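Local coordinates for zinc-type alcohol dehydrogenase-like protein YAHK (Escherichia coli, PDB 1UUF), which catalyses the NADPH-dependent reduction of a wide range of aldehydes to the corresponding primary alcohols and binds two zinc ions per subunit, at residues A[218-223]-A[239-244]; A[86-91]-A[102-107]; A[179-184]-A[317-322]; A[195-200]-A[255-260]. All blocks are in the same frame, centred on the assembly; numbering follows the deposited sequence.

Overall arrangement
Interactions 1 and 4 belong to one parallel sheet of the Rossmann-type nucleotide-binding domain: strand 197-201 lies between strands 220-225 and 258-263, and 220-225 pairs in turn with 241-244. Their centres are about 9 Å apart, and they touch through backbone bonds such as V198 N to H220 O (2.9 Å). Interaction 2 lies in the GroES-like domain, its centre about 35 Å from that of interaction 1 and about 38 Å from that of interaction 4. Between them, interaction 3 packs two helices; its centre is about 17 Å from that of interaction 2. It comes closest to the catalytic zinc, with the I181 side chain about 8 Å from a bound zinc ion.

Interaction 1 (A[218-223]-A[239-244])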
loop_
_atom_site.group_PDB
_atom_site.type_symbol
_atom_site.label_atom_id
_atom_site.label_comp_id
_atom_site.label_asym_id
_atom_site.label_seq_id
_atom_site.Cartn_x
_atom_site.Cartn_y
_atom_site.Cartn_z
ATOM N N GLY A 218 4.947 13.573 18.566
ATOM C CA GLY A 218 3.678 14.158 18.959
ATOM C C GLY A 218 2.410 13.427 18.567
ATOM O O GLY A 218 1.320 13.962 18.745
ATOM N N ALA A 219 2.530 12.213 18.039
ATOM C CA ALA A 219 1.346 11.459 17.649
ATOM C C ALA A 219 0.712 10.787 18.862
ATOM O O ALA A 219 1.336 10.679 19.918
ATOM C CB ALA A 219 1.720 10.399 16.612
ATOM N N HIS A 220 -0.544 10.379 18.718
ATOM C CA HIS A 220 -1.223 9.652 19.779
ATOM C C HIS A 220 -0.809 8.230 19.428
ATOM O O HIS A 220 -1.174 7.715 18.371
ATOM C CB HIS A 220 -2.736 9.810 19.675
ATOM C CG HIS A 220 -3.487 9.048 20.719
ATOM N ND1 HIS A 220 -3.744 7.698 20.617
ATOM C CD2 HIS A 220 -4.013 9.442 21.904
ATOM C CE1 HIS A 220 -4.396 7.293 21.692
ATOM N NE2 HIS A 220 -4.572 8.332 22.488
ATOM N N VAL A 221 -0.037 7.605 20.309
ATOM C CA VAL A 221 0.493 6.274 20.041
ATOM C C VAL A 221 -0.185 5.098 20.731
ATOM O O VAL A 221 -0.377 5.104 21.942
ATOM C CB VAL A 221 1.992 6.233 20.405
ATOM C CG1 VAL A 221 2.589 4.874 20.053
ATOM C CG2 VAL A 221 2.724 7.349 19.680
ATOM N N VAL A 222 -0.539 4.091 19.938
ATOM C CA VAL A 222 -1.150 2.878 20.462
ATOM C C VAL A 222 -0.190 1.734 20.159
ATOM O O VAL A 222 0.141 1.487 18.997
ATOM C CB VAL A 222 -2.502 2.570 19.790
ATOM C CG1 VAL A 222 -3.089 1.291 20.382
ATOM C CG2 VAL A 222 -3.462 3.734 19.993
ATOM N N ALA A 223 0.280 1.059 21.203
ATOM C CA ALA A 223 1.190 -0.060 21.023
ATOM C C ALA A 223 0.401 -1.355 21.051
ATOM O O ALA A 223 -0.534 -1.495 21.835
ATOM C CB ALA A 223 2.241 -0.072 22.127
ATOM N N ALA A 239 3.788 4.756 25.088
ATOM C CA ALA A 239 2.529 4.496 24.406
ATOM C C ALA A 239 1.399 5.110 25.221
ATOM O O ALA A 239 1.367 4.973 26.444
ATOM C CB ALA A 239 2.312 2.995 24.254
ATOM N N ASP A 240 0.483 5.797 24.545
ATOM C CA ASP A 240 -0.651 6.415 25.224
ATOM C C ASP A 240 -1.687 5.351 25.545
ATOM O O ASP A 240 -2.427 5.460 26.525
ATOM C CB ASP A 240 -1.275 7.496 24.343
ATOM C CG ASP A 240 -0.323 8.637 24.071
ATOM O OD1 ASP A 240 0.102 9.294 25.044
ATOM O OD2 ASP A 240 0.004 8.873 22.891
ATOM N N GLU A 241 -1.739 4.327 24.699
ATOM C CA GLU A 241 -2.667 3.214 24.873
ATOM C C GLU A 241 -1.961 1.932 24.462
ATOM O O GLU A 241 -1.032 1.960 23.655
ATOM C CB GLU A 241 -3.907 3.385 23.993
ATOM C CG GLU A 241 -4.827 4.536 24.364
ATOM C CD GLU A 241 -6.051 4.597 23.464
ATOM O OE1 GLU A 241 -5.940 5.084 22.318
ATOM O OE2 GLU A 241 -7.126 4.141 23.899
ATOM N N VAL A 242 -2.406 0.814 25.020
ATOM C CA VAL A 242 -1.831 -0.479 24.686
ATOM C C VAL A 242 -2.955 -1.461 24.403
ATOM O O VAL A 242 -3.983 -1.471 25.089
ATOM C CB VAL A 242 -0.949 -1.030 25.828
ATOM C CG1 VAL A 242 -0.389 -2.385 25.438
ATOM C CG2 VAL A 242 0.189 -0.065 26.114
ATOM N N VAL A 243 -2.764 -2.271 23.372
ATOM C CA VAL A 243 -3.754 -3.262 22.990
ATOM C C VAL A 243 -3.126 -4.641 22.847
ATOM O O VAL A 243 -2.051 -4.787 22.267
ATOM C CB VAL A 243 -4.418 -2.887 21.645
ATOM C CG1 VAL A 243 -5.326 -4.019 21.169
ATOM C CG2 VAL A 243 -5.219 -1.604 21.802
ATOM N N ASN A 244 -3.785 -5.651 23.408
ATOM C CA ASN A 244 -3.309 -7.021 23.270
ATOM C C ASN A 244 -4.029 -7.462 22.006
ATOM O O ASN A 244 -5.243 -7.667 22.020
ATOM C CB ASN A 244 -3.761 -7.893 24.440
ATOM C CG ASN A 244 -3.237 -9.311 24.337
ATOM O OD1 ASN A 244 -3.192 -9.888 23.249
ATOM N ND2 ASN A 244 -2.844 -9.883 25.468
HETATM O O HOH W 1 2.391 9.504 22.474
#
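A223 and A239 meet methyl to methyl, CB to CB at 3.7 Å, on the face of the parallel sheet that A223 shares with V242. The A223 methyl faces A239 CB and, more distantly, V242 CG2, both on the side of the other strand, and A234 and I211 from the flanking helices close over it. On the other face the bumps are larger: CG1 of V222 rests on CG2 of V243 at 3.9 Å, while its CG2 lies against CB of E241. V222 CG1 stands anti to its own backbone N (chi1 -180°), which turns that methyl toward V243. Strands 220-223 and 241-244 run 26° apart and belong to a beta-alpha-beta unit whose helix is 231-237. A223 is gripped at both backbone ends, its N-H by E241 O (2.9 Å) and its O by V243 N (2.8 Å). Ahead of the paired strands, D240 turns back over the entry of strand 220-223. Its CB lies over one face of the H220 ring, 18° off the normal, and its OD2 takes the V221 N-H at 2.9 Å on the anti lone pair. V221 O answers with two bonds, from D240 N and from E241 N. A carboxylate thus stands in for a backbone carbonyl where the pairing begins: OD2 takes an N-H that would otherwise need a backbone acceptor, and this bond would probably ease its negative charge.

Interaction 2 (A[86-91]-A[102-107]); sequences GRVVAV and DLVGVG
G86 and V104 face each other as an antiparallel hydrogen-bonded pair, and their two backbone bonds set the register of the hairpin formed by strands 84-91 and 103-106. G86 N gives its hydrogen to V104 O at 2.9 Å, and V104 N returns one to G86 O with an N-H...O angle of 170°. The third backbone bond, V88 N to D102 O (2.9 Å), extends the ladder past the non-hydrogen-bonded pair R87 and L103. Weaker CA-H...O contacts lie between these bonds: R87 CA approaches D102 O at 3.3 Å, and L103 CA approaches G86 O. Strand 86-91 bends at a classic beta bulge, V89 and A90 opposite K51, and the 107° between segment axes reflects the divergence beyond V88.

Side chains pack on both faces. On the face of R87 and L103, the two side chains run side by side. L103 CD2 touches R87 CG at 3.6 Å and lies over one face of the guanidinium, toward its rim. The extended R87 chain from CG to NE keeps its aliphatic length beside the leucine, and L170 adds cover to both. On the V104 side, V88 and V104 cross at about a right angle, CG2 to CG1 at 3.6 Å, with V50 and I52 of strand 49-58 beneath them.

The D102 carboxylate finds partners outside the two strands: A99 N-H for OD2, and a long, weak ion pair with R162 for OD1. Main-chain bonds thus join this hairpin of the GroES-like domain, while its side chains add dispersion contacts, one between a methyl and a cationic plane.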
loop_
_atom_site.group_PDB
_atom_site.type_symbol
_atom_site.label_atom_id
_atom_site.label_comp_id
_atom_site.label_asym_id
_atom_site.label_seq_id
_atom_site.Cartn_x
_atom_site.Cartn_y
_atom_site.Cartn_z
ATOM N N GLY A 86 31.364 5.689 17.208
ATOM C CA GLY A 86 32.748 5.742 17.640
ATOM C C GLY A 86 33.332 7.129 17.494
ATOM O O GLY A 86 32.597 8.110 17.408
ATOM N N ARG A 87 34.657 7.205 17.447
ATOM C CA ARG A 87 35.344 8.483 17.321
ATOM C C ARG A 87 36.259 8.501 16.103
ATOM O O ARG A 87 36.915 7.509 15.795
ATOM C CB ARG A 87 36.159 8.757 18.587
ATOM C CG ARG A 87 35.316 8.840 19.856
ATOM C CD ARG A 87 36.179 9.057 21.094
ATOM N NE ARG A 87 35.375 9.236 22.303
ATOM C CZ ARG A 87 34.609 8.294 22.845
ATOM N NH1 ARG A 87 33.914 8.556 23.945
ATOM N NH2 ARG A 87 34.539 7.087 22.295
ATOM N N VAL A 88 36.297 9.633 15.411
ATOM C CA VAL A 88 37.141 9.767 14.230
ATOM C C VAL A 88 38.607 9.771 14.647
ATOM O O VAL A 88 39.009 10.535 15.526
ATOM C CB VAL A 88 36.828 11.067 13.463
ATOM C CG1 VAL A 88 37.767 11.210 12.265
ATOM C CG2 VAL A 88 35.376 11.050 12.995
ATOM N N VAL A 89 39.393 8.899 14.020
ATOM C CA VAL A 89 40.819 8.789 14.306
ATOM C C VAL A 89 41.611 9.601 13.287
ATOM O O VAL A 89 42.598 10.253 13.626
ATOM C CB VAL A 89 41.294 7.315 14.241
ATOM C CG1 VAL A 89 42.799 7.246 14.435
ATOM C CG2 VAL A 89 40.594 6.493 15.305
ATOM N N ALA A 90 41.168 9.557 12.036
ATOM C CA ALA A 90 41.824 10.288 10.963
ATOM C C ALA A 90 40.847 10.500 9.815
ATOM O O ALA A 90 39.821 9.824 9.730
ATOM C CB ALA A 90 43.040 9.518 10.477
ATOM N N VAL A 91 41.172 11.440 8.932
ATOM C CA VAL A 91 40.328 11.739 7.782
ATOM C C VAL A 91 41.171 12.010 6.542
ATOM O O VAL A 91 42.306 12.483 6.643
ATOM C CB VAL A 91 39.442 12.983 8.034
ATOM C CG1 VAL A 91 38.476 12.717 9.176
ATOM C CG2 VAL A 91 40.315 14.187 8.348
ATOM N N ASP A 102 35.856 13.828 16.473
ATOM C CA ASP A 102 34.404 13.862 16.310
ATOM C C ASP A 102 33.731 12.548 16.688
ATOM O O ASP A 102 34.282 11.471 16.469
ATOM C CB ASP A 102 34.026 14.172 14.860
ATOM C CG ASP A 102 34.312 15.604 14.466
ATOM O OD1 ASP A 102 34.617 16.430 15.353
ATOM O OD2 ASP A 102 34.214 15.903 13.256
ATOM N N LEU A 103 32.536 12.652 17.263
ATOM C CA LEU A 103 31.749 11.476 17.613
ATOM C C LEU A 103 30.925 11.217 16.359
ATOM O O LEU A 103 30.216 12.106 15.879
ATOM C CB LEU A 103 30.826 11.762 18.801
ATOM C CG LEU A 103 31.525 12.023 20.138
ATOM C CD1 LEU A 103 30.486 12.259 21.225
ATOM C CD2 LEU A 103 32.402 10.831 20.494
ATOM N N VAL A 104 31.031 10.009 15.819
ATOM C CA VAL A 104 30.322 9.672 14.590
ATOM C C VAL A 104 29.624 8.327 14.626
ATOM O O VAL A 104 29.852 7.511 15.515
ATOM C CB VAL A 104 31.288 9.650 13.393
ATOM C CG1 VAL A 104 31.772 11.061 13.078
ATOM C CG2 VAL A 104 32.470 8.740 13.708
ATOM N N GLY A 105 28.773 8.106 13.631
ATOM C CA GLY A 105 28.058 6.850 13.544
ATOM C C GLY A 105 28.003 6.354 12.114
ATOM O O GLY A 105 28.177 7.125 11.168
ATOM N N VAL A 106 27.783 5.050 11.970
ATOM C CA VAL A 106 27.667 4.411 10.668
ATOM C C VAL A 106 26.508 3.434 10.785
ATOM O O VAL A 106 26.397 2.715 11.782
ATOM C CB VAL A 106 28.938 3.631 10.293
ATOM C CG1 VAL A 106 28.741 2.932 8.951
ATOM C CG2 VAL A 106 30.123 4.582 10.220
ATOM N N GLY A 107 25.647 3.423 9.775
ATOM C CA GLY A 107 24.501 2.531 9.776
ATOM C C GLY A 107 24.686 1.332 8.863
ATOM O O GLY A 107 25.762 0.726 8.824
#

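Interaction 3 (A[179-184]-A[317-322])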
loop_
_atom_site.group_PDB
_atom_site.type_symbol
_atom_site.label_atom_id
_atom_site.label_comp_id
_atom_site.label_asym_id
_atom_site.label_seq_id
_atom_site.Cartn_x
_atom_site.Cartn_y
_atom_site.Cartn_z
ATOM N N ALA A 179 17.921 0.331 13.984
ATOM C CA ALA A 179 16.605 0.203 14.593
ATOM C C ALA A 179 15.914 1.561 14.616
ATOM O O ALA A 179 14.724 1.671 14.321
ATOM C CB ALA A 179 16.728 -0.345 16.008
ATOM N N GLY A 180 16.670 2.599 14.957
ATOM C CA GLY A 180 16.089 3.928 15.010
ATOM C C GLY A 180 15.606 4.441 13.665
ATOM O O GLY A 180 14.425 4.745 13.492
ATOM N N ILE A 181 16.506 4.532 12.694
ATOM C CA ILE A 181 16.110 5.051 11.391
ATOM C C ILE A 181 15.058 4.181 10.701
ATOM O O ILE A 181 14.199 4.694 9.986
ATOM C CB ILE A 181 17.343 5.251 10.471
ATOM C CG1 ILE A 181 16.914 5.880 9.144
ATOM C CG2 ILE A 181 18.045 3.927 10.242
ATOM C CD1 ILE A 181 16.265 7.251 9.281
ATOM N N THR A 182 15.109 2.870 10.926
ATOM C CA THR A 182 14.138 1.968 10.308
ATOM C C THR A 182 12.709 2.336 10.698
ATOM O O THR A 182 11.777 2.149 9.912
ATOM C CB THR A 182 14.432 0.504 10.692
ATOM O OG1 THR A 182 15.668 0.114 10.085
ATOM C CG2 THR A 182 13.324 -0.428 10.212
ATOM N N THR A 183 12.532 2.863 11.905
ATOM C CA THR A 183 11.198 3.260 12.346
ATOM C C THR A 183 10.970 4.753 12.127
ATOM O O THR A 183 9.860 5.183 11.809
ATOM C CB THR A 183 10.952 2.892 13.840
ATOM O OG1 THR A 183 11.959 3.485 14.669
ATOM C CG2 THR A 183 10.996 1.383 14.022
ATOM N N TYR A 184 12.026 5.547 12.282
ATOM C CA TYR A 184 11.925 6.989 12.095
ATOM C C TYR A 184 11.520 7.330 10.665
ATOM O O TYR A 184 10.641 8.161 10.439
ATOM C CB TYR A 184 13.270 7.658 12.388
ATOM C CG TYR A 184 13.257 9.167 12.287
ATOM C CD1 TYR A 184 12.900 9.954 13.382
ATOM C CD2 TYR A 184 13.619 9.809 11.101
ATOM C CE1 TYR A 184 12.909 11.348 13.302
ATOM C CE2 TYR A 184 13.626 11.199 11.009
ATOM C CZ TYR A 184 13.273 11.960 12.112
ATOM O OH TYR A 184 13.280 13.333 12.023
ATOM N N ILE A 317 20.893 8.608 3.964
ATOM C CA ILE A 317 21.812 9.261 4.888
ATOM C C ILE A 317 21.284 10.590 5.435
ATOM O O ILE A 317 21.316 10.818 6.646
ATOM C CB ILE A 317 23.203 9.473 4.252
ATOM C CG1 ILE A 317 23.765 8.129 3.770
ATOM C CG2 ILE A 317 24.161 10.061 5.286
ATOM C CD1 ILE A 317 23.987 7.106 4.879
ATOM N N PRO A 318 20.791 11.483 4.559
ATOM C CA PRO A 318 20.278 12.762 5.057
ATOM C C PRO A 318 19.253 12.604 6.180
ATOM O O PRO A 318 19.308 13.321 7.179
ATOM C CB PRO A 318 19.674 13.399 3.810
ATOM C CG PRO A 318 20.575 12.903 2.729
ATOM C CD PRO A 318 20.754 11.445 3.085
ATOM N N GLU A 319 18.323 11.666 6.023
ATOM C CA GLU A 319 17.309 11.468 7.052
ATOM C C GLU A 319 17.888 10.830 8.305
ATOM O O GLU A 319 17.408 11.083 9.409
ATOM C CB GLU A 319 16.154 10.612 6.530
ATOM C CG GLU A 319 15.033 10.458 7.546
ATOM C CD GLU A 319 13.793 9.827 6.955
ATOM O OE1 GLU A 319 13.916 8.748 6.341
ATOM O OE2 GLU A 319 12.696 10.409 7.109
ATOM N N THR A 320 18.906 9.990 8.141
ATOM C CA THR A 320 19.537 9.362 9.292
ATOM C C THR A 320 20.182 10.477 10.115
ATOM O O THR A 320 20.143 10.454 11.339
ATOM C CB THR A 320 20.609 8.332 8.860
ATOM O OG1 THR A 320 20.007 7.365 7.993
ATOM C CG2 THR A 320 21.176 7.598 10.074
ATOM N N GLN A 321 20.768 11.461 9.437
ATOM C CA GLN A 321 21.384 12.580 10.144
ATOM C C GLN A 321 20.313 13.415 10.840
ATOM O O GLN A 321 20.501 13.861 11.971
ATOM C CB GLN A 321 22.167 13.477 9.183
ATOM C CG GLN A 321 22.939 14.580 9.909
ATOM C CD GLN A 321 23.979 14.019 10.864
ATOM O OE1 GLN A 321 24.999 13.484 10.435
ATOM N NE2 GLN A 321 23.720 14.130 12.165
ATOM N N GLU A 322 19.195 13.630 10.154
ATOM C CA GLU A 322 18.090 14.404 10.711
ATOM C C GLU A 322 17.599 13.718 11.979
ATOM O O GLU A 322 17.331 14.366 12.994
ATOM C CB GLU A 322 16.940 14.483 9.704
ATOM C CG GLU A 322 15.747 15.299 10.182
ATOM C CD GLU A 322 14.548 15.166 9.263
ATOM O OE1 GLU A 322 13.735 14.238 9.463
ATOM O OE2 GLU A 322 14.426 15.987 8.329
#
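Y184 and E322 meet tip to tip at a helix-helix crossing of the zinc-containing alcohol dehydrogenase fold, where helix 176-189, which carries the catalytic-zinc ligand C178, packs across helix 317-330; the short segments cross at 104°, their axes 9.9 Å apart. From CB of the tyrosine, CG stands anti to the backbone N (chi1 -177°), sending the ring toward the other helix. CD2 then passes CG of E319 at 3.9 Å, and CE2 passes the same carbon at 3.8 Å, so this methylene lies in plane at the ring edge. Beyond CZ, OH donates to OE1 of E322 at 2.8 Å, meeting the carboxylate on its anti side and 26° out of its plane. The same hydroxyl is also hydrogen-bonded to NE of R188. A phenylalanine here would probably leave E322 OE1 and R188 NE without this shared partner. E319 itself is held from the tyrosine helix, its OE1 bonded to OG of S185. I181 lies beside the ring on the same helix, its CD1 touching CG of E319 at 3.8 Å. Its CG1 lies 3.6 Å from OG1 of T320, a hydroxyl that is hydrogen-bonded to the carbonyl O of G316.

Interaction 4 (A[195-200]-A[255-260])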
loop_
_atom_site.group_PDB
_atom_site.type_symbol
_atom_site.label_atom_id
_atom_site.label_comp_id
_atom_site.label_asym_id
_atom_site.label_seq_id
_atom_site.Cartn_x
_atom_site.Cartn_y
_atom_site.Cartn_z
ATOM N N GLY A 195 -2.178 15.209 16.143
ATOM C CA GLY A 195 -3.426 15.019 15.425
ATOM C C GLY A 195 -3.539 13.705 14.679
ATOM O O GLY A 195 -4.573 13.420 14.075
ATOM N N LYS A 196 -2.476 12.906 14.710
ATOM C CA LYS A 196 -2.469 11.615 14.032
ATOM C C LYS A 196 -2.493 10.489 15.051
ATOM O O LYS A 196 -1.826 10.566 16.081
ATOM C CB LYS A 196 -1.206 11.458 13.180
ATOM C CG LYS A 196 -1.001 12.539 12.133
ATOM C CD LYS A 196 -2.152 12.584 11.144
ATOM C CE LYS A 196 -1.841 13.525 9.991
ATOM N NZ LYS A 196 -0.710 13.014 9.173
ATOM N N LYS A 197 -3.263 9.445 14.759
ATOM C CA LYS A 197 -3.332 8.290 15.638
ATOM C C LYS A 197 -2.440 7.248 14.975
ATOM O O LYS A 197 -2.733 6.774 13.877
ATOM C CB LYS A 197 -4.767 7.775 15.754
ATOM C CG LYS A 197 -4.904 6.643 16.759
ATOM C CD LYS A 197 -6.346 6.217 16.960
ATOM C CE LYS A 197 -6.424 5.096 17.989
ATOM N NZ LYS A 197 -7.816 4.605 18.202
ATOM N N VAL A 198 -1.344 6.908 15.642
ATOM C CA VAL A 198 -0.378 5.969 15.095
ATOM C C VAL A 198 -0.232 4.706 15.922
ATOM O O VAL A 198 -0.138 4.757 17.150
ATOM C CB VAL A 198 1.006 6.634 14.984
ATOM C CG1 VAL A 198 2.026 5.644 14.432
ATOM C CG2 VAL A 198 0.910 7.869 14.103
ATOM N N GLY A 199 -0.215 3.570 15.238
ATOM C CA GLY A 199 -0.058 2.313 15.935
ATOM C C GLY A 199 1.326 1.749 15.703
ATOM O O GLY A 199 1.928 1.955 14.648
ATOM N N VAL A 200 1.850 1.065 16.709
ATOM C CA VAL A 200 3.155 0.435 16.596
ATOM C C VAL A 200 2.939 -0.999 17.042
ATOM O O VAL A 200 2.542 -1.247 18.182
ATOM C CB VAL A 200 4.207 1.107 17.495
ATOM C CG1 VAL A 200 5.517 0.323 17.431
ATOM C CG2 VAL A 200 4.443 2.543 17.031
ATOM N N LEU A 255 -11.450 0.111 15.709
ATOM C CA LEU A 255 -11.857 -0.078 14.321
ATOM C C LEU A 255 -11.807 1.230 13.530
ATOM O O LEU A 255 -12.236 2.277 14.018
ATOM C CB LEU A 255 -13.279 -0.640 14.268
ATOM C CG LEU A 255 -13.848 -0.923 12.877
ATOM C CD1 LEU A 255 -13.182 -2.166 12.292
ATOM C CD2 LEU A 255 -15.351 -1.130 12.975
ATOM N N LYS A 256 -11.280 1.158 12.309
ATOM C CA LYS A 256 -11.189 2.313 11.413
ATOM C C LYS A 256 -10.783 3.608 12.115
ATOM O O LYS A 256 -11.426 4.639 11.927
ATOM C CB LYS A 256 -12.540 2.530 10.720
ATOM C CG LYS A 256 -13.083 1.309 9.996
ATOM C CD LYS A 256 -14.510 1.544 9.508
ATOM C CE LYS A 256 -15.076 0.313 8.810
ATOM N NZ LYS A 256 -16.503 0.492 8.399
ATOM N N SER A 257 -9.707 3.579 12.899
ATOM C CA SER A 257 -9.301 4.783 13.621
ATOM C C SER A 257 -7.857 5.225 13.435
ATOM O O SER A 257 -7.494 6.331 13.849
ATOM C CB SER A 257 -9.547 4.594 15.119
ATOM O OG SER A 257 -8.638 3.647 15.654
ATOM N N PHE A 258 -7.029 4.381 12.825
ATOM C CA PHE A 258 -5.622 4.729 12.646
ATOM C C PHE A 258 -5.261 5.405 11.338
ATOM O O PHE A 258 -5.708 5.004 10.269
ATOM C CB PHE A 258 -4.736 3.491 12.794
ATOM C CG PHE A 258 -4.590 3.016 14.205
ATOM C CD1 PHE A 258 -5.491 2.106 14.742
ATOM C CD2 PHE A 258 -3.555 3.490 15.004
ATOM C CE1 PHE A 258 -5.365 1.670 16.057
ATOM C CE2 PHE A 258 -3.418 3.064 16.319
ATOM C CZ PHE A 258 -4.326 2.148 16.847
ATOM N N ASP A 259 -4.428 6.432 11.437
ATOM C CA ASP A 259 -3.962 7.146 10.263
ATOM C C ASP A 259 -2.829 6.329 9.673
ATOM O O ASP A 259 -2.692 6.207 8.456
ATOM C CB ASP A 259 -3.426 8.522 10.656
ATOM C CG ASP A 259 -4.520 9.472 11.093
ATOM O OD1 ASP A 259 -5.254 9.977 10.216
ATOM O OD2 ASP A 259 -4.649 9.705 12.313
ATOM N N PHE A 260 -2.028 5.753 10.562
ATOM C CA PHE A 260 -0.870 4.980 10.149
ATOM C C PHE A 260 -0.525 3.913 11.185
ATOM O O PHE A 260 -0.649 4.137 12.385
ATOM C CB PHE A 260 0.310 5.940 9.974
ATOM C CG PHE A 260 1.609 5.266 9.644
ATOM C CD1 PHE A 260 1.754 4.540 8.467
ATOM C CD2 PHE A 260 2.697 5.371 10.507
ATOM C CE1 PHE A 260 2.966 3.927 8.153
ATOM C CE2 PHE A 260 3.911 4.764 10.204
ATOM C CZ PHE A 260 4.045 4.039 9.022
HETATM O O HOH W 2 -6.554 11.182 13.490
#
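K197 lays its side chain over F258 and ends on S257, so that one extended chain meets both the ring and the serine hydroxyl. CE sits over one face of the F258 ring, 4.0 Å from its centroid and 20° off the normal, a CH-pi contact. NZ follows at 4.8 Å from the same centroid as a cation-pi partner and bonds to OG of S257 at 2.8 Å. CG stands anti to the backbone N (chi1 -175°), and every later torsion is also near 180°, which carries NZ the full length of the chain. An alanine here would probably uncover this face of F258 and leave S257 OG without its ammonium partner.

The backbone of K197 is met by D259. OD2 accepts its N-H at 2.8 Å on the anti lone pair, and D259 N gives a bond to K197 O. Further along, G199 N bonds to F260 O at 2.9 Å beside the parallel bridge of V198 with F260, where CG1 of V198 touches CD2 of the phenylalanine. The F258 ring lies close against the G199 backbone, CE2 to CA 3.5 Å.

A second shell fixes these groups. H254 receives S257 OG through its carbonyl O and bonds K197 NZ through ND1, while K279 forms a salt bridge with OD1 of D259. A water donates to both G195 O and D259 OD2. The aspartate thus pairs with a cation through one oxygen and receives an N-H and a water through the other, which would probably stabilise its negative charge at the start of this pairing in the Rossmann-type sheet.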